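Local coordinates for protein aspartate aminotransferase (Rhodobacter sphaeroides, PDB 3NRA) that probably catalyses the pyridoxal-phosphate-dependent transfer of an amino group from L-aspartate to 2-oxoglutarate, giving oxaloacetate and L-glutamate, at residues 122-136 and 178-191. Residues are numbered along the deposited sequence; the frame is centred on the assembly and turned at random.
Sequences TVARGDKVAIVQPDY and AGARVFLFSNPNNP
A178 offers its carbonyl O to K128 NZ at 3.0 Å, reached by an extended lysine chain that passes G179, whose positive phi closes a Schellman motif after helix 169-177. Where the two segments meet, a water joins K128 O to R181 N. Parallel pairing follows: V182 O accepts from A130 N at 2.9 Å, and L184 N gives a straighter bond (169°) to A130 O. V182 lies beside V129, its CG2 turned to T122. F183, with CG anti to its backbone N (chi1 174°), brings its ring edge against A130, CD1 lying 3.5 Å from A130 CB, while V132 CG2 also meets the edge. From I131 and L184 onward the strands diverge, and a water bridges V132 N, L184 O and D135 OD2. S186 then grips the D135 carboxylate twice: OG bonds OD1 at 2.6 Å, and the backbone N reaches the syn lone pair of OD2 at 3.3 Å. D135 OD1 also takes Y136 N on its anti side, which ties the turn after strand 128-133 to S186 through one carboxylate. With an alanine here, S186 OG, S186 N and Y136 N would probably all lose their acceptor, and S186 its link to this turn. N189 ND2 donates to P134 O at 3.0 Å, its OD1 accepting from A192 N; N190 sets its amide at the Y136 ring edge, N190 ND2 bonding O3 of the pyridoxal-phosphate-lysine at position 253 and its OD1 taking R381 NH1. Strand 182-186 thus runs between 128-133 and 214-218 in the large-domain sheet of this aminotransferase fold, with helix 169-177 covering A130 and F183, and I216 meeting L184.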
loop_
_atom_site.group_PDB
_atom_site.type_symbol
_atom_site.label_atom_id
_atom_site.label_comp_id
_atom_site.label_asym_id
_atom_site.label_seq_id
_atom_site.Cartn_x
_atom_site.Cartn_y
_atom_site.Cartn_z
ATOM N N THR B 122 6.964 4.562 -14.560
ATOM C CA THR B 122 7.209 5.485 -15.649
ATOM C C THR B 122 8.437 6.408 -15.471
ATOM O O THR B 122 8.932 6.936 -16.451
ATOM C CB THR B 122 5.958 6.345 -15.947
ATOM O OG1 THR B 122 5.605 7.115 -14.784
ATOM C CG2 THR B 122 4.782 5.466 -16.352
ATOM N N VAL B 123 8.940 6.574 -14.241
ATOM C CA VAL B 123 10.053 7.482 -13.991
ATOM C C VAL B 123 11.311 6.715 -13.512
ATOM O O VAL B 123 11.292 6.024 -12.504
ATOM C CB VAL B 123 9.687 8.569 -12.978
ATOM C CG1 VAL B 123 10.875 9.519 -12.774
ATOM C CG2 VAL B 123 8.407 9.346 -13.431
ATOM N N ALA B 124 12.369 6.801 -14.289
ATOM C CA ALA B 124 13.662 6.268 -13.897
ATOM C C ALA B 124 14.558 7.402 -13.457
ATOM O O ALA B 124 14.287 8.571 -13.729
ATOM C CB ALA B 124 14.306 5.518 -15.071
ATOM N N ARG B 125 15.667 7.034 -12.848
ATOM C CA ARG B 125 16.648 7.984 -12.367
ATOM C C ARG B 125 17.126 8.956 -13.480
ATOM O O ARG B 125 17.601 8.523 -14.536
ATOM C CB ARG B 125 17.822 7.206 -11.790
ATOM C CG ARG B 125 19.016 8.052 -11.395
ATOM C CD ARG B 125 19.863 7.351 -10.347
ATOM N NE ARG B 125 21.289 7.598 -10.548
ATOM C CZ ARG B 125 22.079 6.913 -11.390
ATOM N NH1 ARG B 125 21.595 5.925 -12.173
ATOM N NH2 ARG B 125 23.373 7.224 -11.461
ATOM N N GLY B 126 16.970 10.262 -13.230
ATOM C CA GLY B 126 17.404 11.306 -14.164
ATOM C C GLY B 126 16.374 11.709 -15.224
ATOM O O GLY B 126 16.598 12.655 -15.968
ATOM N N ASP B 127 15.253 11.005 -15.300
ATOM C CA ASP B 127 14.196 11.368 -16.269
ATOM C C ASP B 127 13.552 12.680 -15.893
ATOM O O ASP B 127 13.247 12.898 -14.741
ATOM C CB ASP B 127 13.114 10.309 -16.317
ATOM C CG ASP B 127 13.558 9.052 -17.000
ATOM O OD1 ASP B 127 14.696 9.017 -17.508
ATOM O OD2 ASP B 127 12.752 8.081 -17.029
ATOM N N LYS B 128 13.344 13.546 -16.881
ATOM C CA LYS B 128 12.559 14.751 -16.687
ATOM C C LYS B 128 11.037 14.462 -16.649
ATOM O O LYS B 128 10.515 13.721 -17.468
ATOM C CB LYS B 128 12.892 15.770 -17.753
ATOM C CG LYS B 128 14.240 16.417 -17.504
ATOM C CD LYS B 128 14.765 17.132 -18.710
ATOM C CE LYS B 128 16.122 17.742 -18.412
ATOM N NZ LYS B 128 16.920 17.895 -19.614
ATOM N N VAL B 129 10.363 15.018 -15.660
ATOM C CA VAL B 129 8.935 14.842 -15.487
ATOM C C VAL B 129 8.281 16.191 -15.350
ATOM O O VAL B 129 8.694 16.971 -14.504
ATOM C CB VAL B 129 8.625 14.007 -14.215
ATOM C CG1 VAL B 129 7.123 13.723 -14.127
ATOM C CG2 VAL B 129 9.451 12.706 -14.205
ATOM N N ALA B 130 7.293 16.485 -16.211
ATOM C CA ALA B 130 6.504 17.728 -16.131
ATOM C C ALA B 130 5.485 17.615 -15.001
ATOM O O ALA B 130 4.689 16.664 -14.968
ATOM C CB ALA B 130 5.786 18.011 -17.461
ATOM N N ILE B 131 5.532 18.567 -14.075
ATOM C CA ILE B 131 4.632 18.594 -12.900
ATOM C C ILE B 131 4.038 19.984 -12.833
ATOM O O ILE B 131 4.755 20.981 -13.026
ATOM C CB ILE B 131 5.409 18.295 -11.590
ATOM C CG1 ILE B 131 5.965 16.850 -11.607
ATOM C CG2 ILE B 131 4.545 18.571 -10.314
ATOM C CD1 ILE B 131 4.919 15.797 -11.633
ATOM N N VAL B 132 2.727 20.053 -12.613
ATOM C CA VAL B 132 2.023 21.324 -12.502
ATOM C C VAL B 132 2.248 21.945 -11.107
ATOM O O VAL B 132 2.362 21.234 -10.120
ATOM C CB VAL B 132 0.501 21.128 -12.732
ATOM C CG1 VAL B 132 -0.269 22.492 -12.613
ATOM C CG2 VAL B 132 0.243 20.464 -14.111
ATOM N N GLN B 133 2.337 23.269 -11.063
ATOM C CA GLN B 133 2.401 24.037 -9.823
ATOM C C GLN B 133 1.287 25.099 -9.837
ATOM O O GLN B 133 1.221 25.901 -10.754
ATOM C CB GLN B 133 3.772 24.728 -9.707
ATOM C CG GLN B 133 4.937 23.769 -9.640
ATOM C CD GLN B 133 6.231 24.456 -9.325
ATOM O OE1 GLN B 133 6.527 25.505 -9.869
ATOM N NE2 GLN B 133 7.021 23.858 -8.447
ATOM N N PRO B 134 0.373 25.071 -8.864
ATOM C CA PRO B 134 0.191 24.126 -7.785
ATOM C C PRO B 134 -0.445 22.822 -8.234
ATOM O O PRO B 134 -1.240 22.806 -9.202
ATOM C CB PRO B 134 -0.735 24.871 -6.853
ATOM C CG PRO B 134 -1.550 25.701 -7.776
ATOM C CD PRO B 134 -0.584 26.186 -8.752
ATOM N N ASP B 135 -0.105 21.724 -7.539
ATOM C CA ASP B 135 -0.792 20.468 -7.734
ATOM C C ASP B 135 -0.604 19.552 -6.485
ATOM O O ASP B 135 -0.058 19.964 -5.450
ATOM C CB ASP B 135 -0.281 19.784 -9.029
ATOM C CG ASP B 135 -1.357 18.934 -9.737
ATOM O OD1 ASP B 135 -2.180 18.316 -9.041
ATOM O OD2 ASP B 135 -1.326 18.825 -10.990
ATOM N N TYR B 136 -1.105 18.343 -6.589
ATOM C CA TYR B 136 -1.244 17.435 -5.467
ATOM C C TYR B 136 0.094 17.238 -4.735
ATOM O O TYR B 136 1.161 17.159 -5.371
ATOM C CB TYR B 136 -1.777 16.099 -6.011
ATOM C CG TYR B 136 -2.025 15.037 -5.001
ATOM C CD1 TYR B 136 -3.089 15.139 -4.099
ATOM C CD2 TYR B 136 -1.284 13.861 -5.003
ATOM C CE1 TYR B 136 -3.355 14.137 -3.185
ATOM C CE2 TYR B 136 -1.541 12.868 -4.099
ATOM C CZ TYR B 136 -2.605 13.011 -3.192
ATOM O OH TYR B 136 -2.880 12.021 -2.281
ATOM N N ALA B 178 12.597 19.896 -23.769
ATOM C CA ALA B 178 13.769 19.720 -22.907
ATOM C C ALA B 178 14.078 18.244 -22.570
ATOM O O ALA B 178 15.137 17.956 -22.053
ATOM C CB ALA B 178 13.598 20.508 -21.645
ATOM N N GLY B 179 13.147 17.336 -22.860
ATOM C CA GLY B 179 13.380 15.895 -22.681
ATOM C C GLY B 179 12.385 15.188 -21.756
ATOM O O GLY B 179 12.492 13.979 -21.542
ATOM N N ALA B 180 11.439 15.925 -21.187
ATOM C CA ALA B 180 10.407 15.306 -20.346
ATOM C C ALA B 180 9.572 14.336 -21.188
ATOM O O ALA B 180 9.053 14.706 -22.244
ATOM C CB ALA B 180 9.536 16.355 -19.720
ATOM N N ARG B 181 9.496 13.084 -20.752
ATOM C CA ARG B 181 8.643 12.082 -21.426
ATOM C C ARG B 181 7.562 11.546 -20.534
ATOM O O ARG B 181 6.817 10.603 -20.936
ATOM C CB ARG B 181 9.514 10.942 -21.977
ATOM C CG ARG B 181 10.495 11.391 -23.085
ATOM C CD ARG B 181 9.734 11.753 -24.396
ATOM N NE ARG B 181 10.608 12.277 -25.434
ATOM C CZ ARG B 181 10.892 13.578 -25.655
ATOM N NH1 ARG B 181 10.404 14.562 -24.879
ATOM N NH2 ARG B 181 11.719 13.895 -26.664
ATOM N N VAL B 182 7.390 12.174 -19.362
ATOM C CA VAL B 182 6.212 11.984 -18.543
ATOM C C VAL B 182 5.599 13.333 -18.110
ATOM O O VAL B 182 6.333 14.282 -17.778
ATOM C CB VAL B 182 6.537 11.159 -17.295
ATOM C CG1 VAL B 182 5.249 10.918 -16.429
ATOM C CG2 VAL B 182 7.201 9.841 -17.686
ATOM N N PHE B 183 4.253 13.394 -18.085
ATOM C CA PHE B 183 3.496 14.505 -17.504
ATOM C C PHE B 183 2.408 13.945 -16.572
ATOM O O PHE B 183 1.638 13.104 -16.975
ATOM C CB PHE B 183 2.852 15.310 -18.636
ATOM C CG PHE B 183 1.914 16.420 -18.167
ATOM C CD1 PHE B 183 2.317 17.346 -17.211
ATOM C CD2 PHE B 183 0.671 16.596 -18.776
ATOM C CE1 PHE B 183 1.494 18.381 -16.836
ATOM C CE2 PHE B 183 -0.180 17.618 -18.360
ATOM C CZ PHE B 183 0.247 18.514 -17.391
ATOM N N LEU B 184 2.380 14.435 -15.323
ATOM C CA LEU B 184 1.454 13.997 -14.281
ATOM C C LEU B 184 0.676 15.217 -13.848
ATOM O O LEU B 184 1.288 16.272 -13.585
ATOM C CB LEU B 184 2.236 13.442 -13.090
ATOM C CG LEU B 184 1.492 13.292 -11.768
ATOM C CD1 LEU B 184 0.297 12.286 -11.876
ATOM C CD2 LEU B 184 2.467 12.914 -10.653
ATOM N N PHE B 185 -0.659 15.104 -13.815
ATOM C CA PHE B 185 -1.523 16.191 -13.362
ATOM C C PHE B 185 -2.843 15.691 -12.799
ATOM O O PHE B 185 -3.331 14.602 -13.188
ATOM C CB PHE B 185 -1.756 17.220 -14.500
ATOM C CG PHE B 185 -2.757 16.792 -15.543
ATOM C CD1 PHE B 185 -2.471 15.767 -16.418
ATOM C CD2 PHE B 185 -3.956 17.491 -15.703
ATOM C CE1 PHE B 185 -3.387 15.386 -17.415
ATOM C CE2 PHE B 185 -4.881 17.118 -16.680
ATOM C CZ PHE B 185 -4.593 16.060 -17.540
ATOM N N SER B 186 -3.412 16.468 -11.862
ATOM C CA SER B 186 -4.754 16.218 -11.371
ATOM C C SER B 186 -5.786 17.100 -12.093
ATOM O O SER B 186 -5.528 18.267 -12.388
ATOM C CB SER B 186 -4.846 16.420 -9.832
ATOM O OG SER B 186 -4.671 17.770 -9.490
ATOM N N ASN B 187 -6.934 16.495 -12.387
ATOM C CA ASN B 187 -8.058 17.135 -13.047
ATOM C C ASN B 187 -9.355 16.522 -12.497
ATOM O O ASN B 187 -9.636 15.385 -12.788
ATOM C CB ASN B 187 -8.005 16.903 -14.553
ATOM C CG ASN B 187 -9.068 17.667 -15.285
ATOM O OD1 ASN B 187 -9.581 18.657 -14.776
ATOM N ND2 ASN B 187 -9.424 17.207 -16.473
ATOM N N PRO B 188 -10.128 17.278 -11.667
ATOM C CA PRO B 188 -9.899 18.631 -11.226
ATOM C C PRO B 188 -8.613 18.784 -10.408
ATOM O O PRO B 188 -8.186 17.838 -9.692
ATOM C CB PRO B 188 -11.107 18.916 -10.349
ATOM C CG PRO B 188 -11.465 17.618 -9.784
ATOM C CD PRO B 188 -11.296 16.701 -10.977
ATOM N N ASN B 189 -7.988 19.961 -10.547
ATOM C CA ASN B 189 -6.812 20.317 -9.788
ATOM C C ASN B 189 -7.056 20.244 -8.285
ATOM O O ASN B 189 -8.092 20.727 -7.782
ATOM C CB ASN B 189 -6.352 21.712 -10.177
ATOM C CG ASN B 189 -5.106 22.139 -9.441
ATOM O OD1 ASN B 189 -5.180 22.903 -8.464
ATOM N ND2 ASN B 189 -3.950 21.682 -9.916
ATOM N N ASN B 190 -6.188 19.514 -7.609
ATOM C CA ASN B 190 -6.027 19.596 -6.170
ATOM C C ASN B 190 -4.739 20.394 -6.020
ATOM O O ASN B 190 -3.690 19.925 -6.431
ATOM C CB ASN B 190 -5.894 18.162 -5.584
ATOM C CG ASN B 190 -5.744 18.130 -4.053
ATOM O OD1 ASN B 190 -5.365 19.127 -3.410
ATOM N ND2 ASN B 190 -5.994 16.945 -3.467
ATOM N N PRO B 191 -4.805 21.610 -5.460
ATOM C CA PRO B 191 -5.730 22.142 -4.481
ATOM C C PRO B 191 -6.830 23.116 -4.963
ATOM O O PRO B 191 -7.685 23.490 -4.153
ATOM C CB PRO B 191 -4.789 22.927 -3.581
ATOM C CG PRO B 191 -3.829 23.543 -4.567
ATOM C CD PRO B 191 -3.605 22.490 -5.582
HETATM O O HOH W 1 10.850 11.581 -18.838
HETATM O O HOH W 2 1.152 17.779 -11.331
HETATM O O HOH W 3 -3.413 19.914 -12.300
#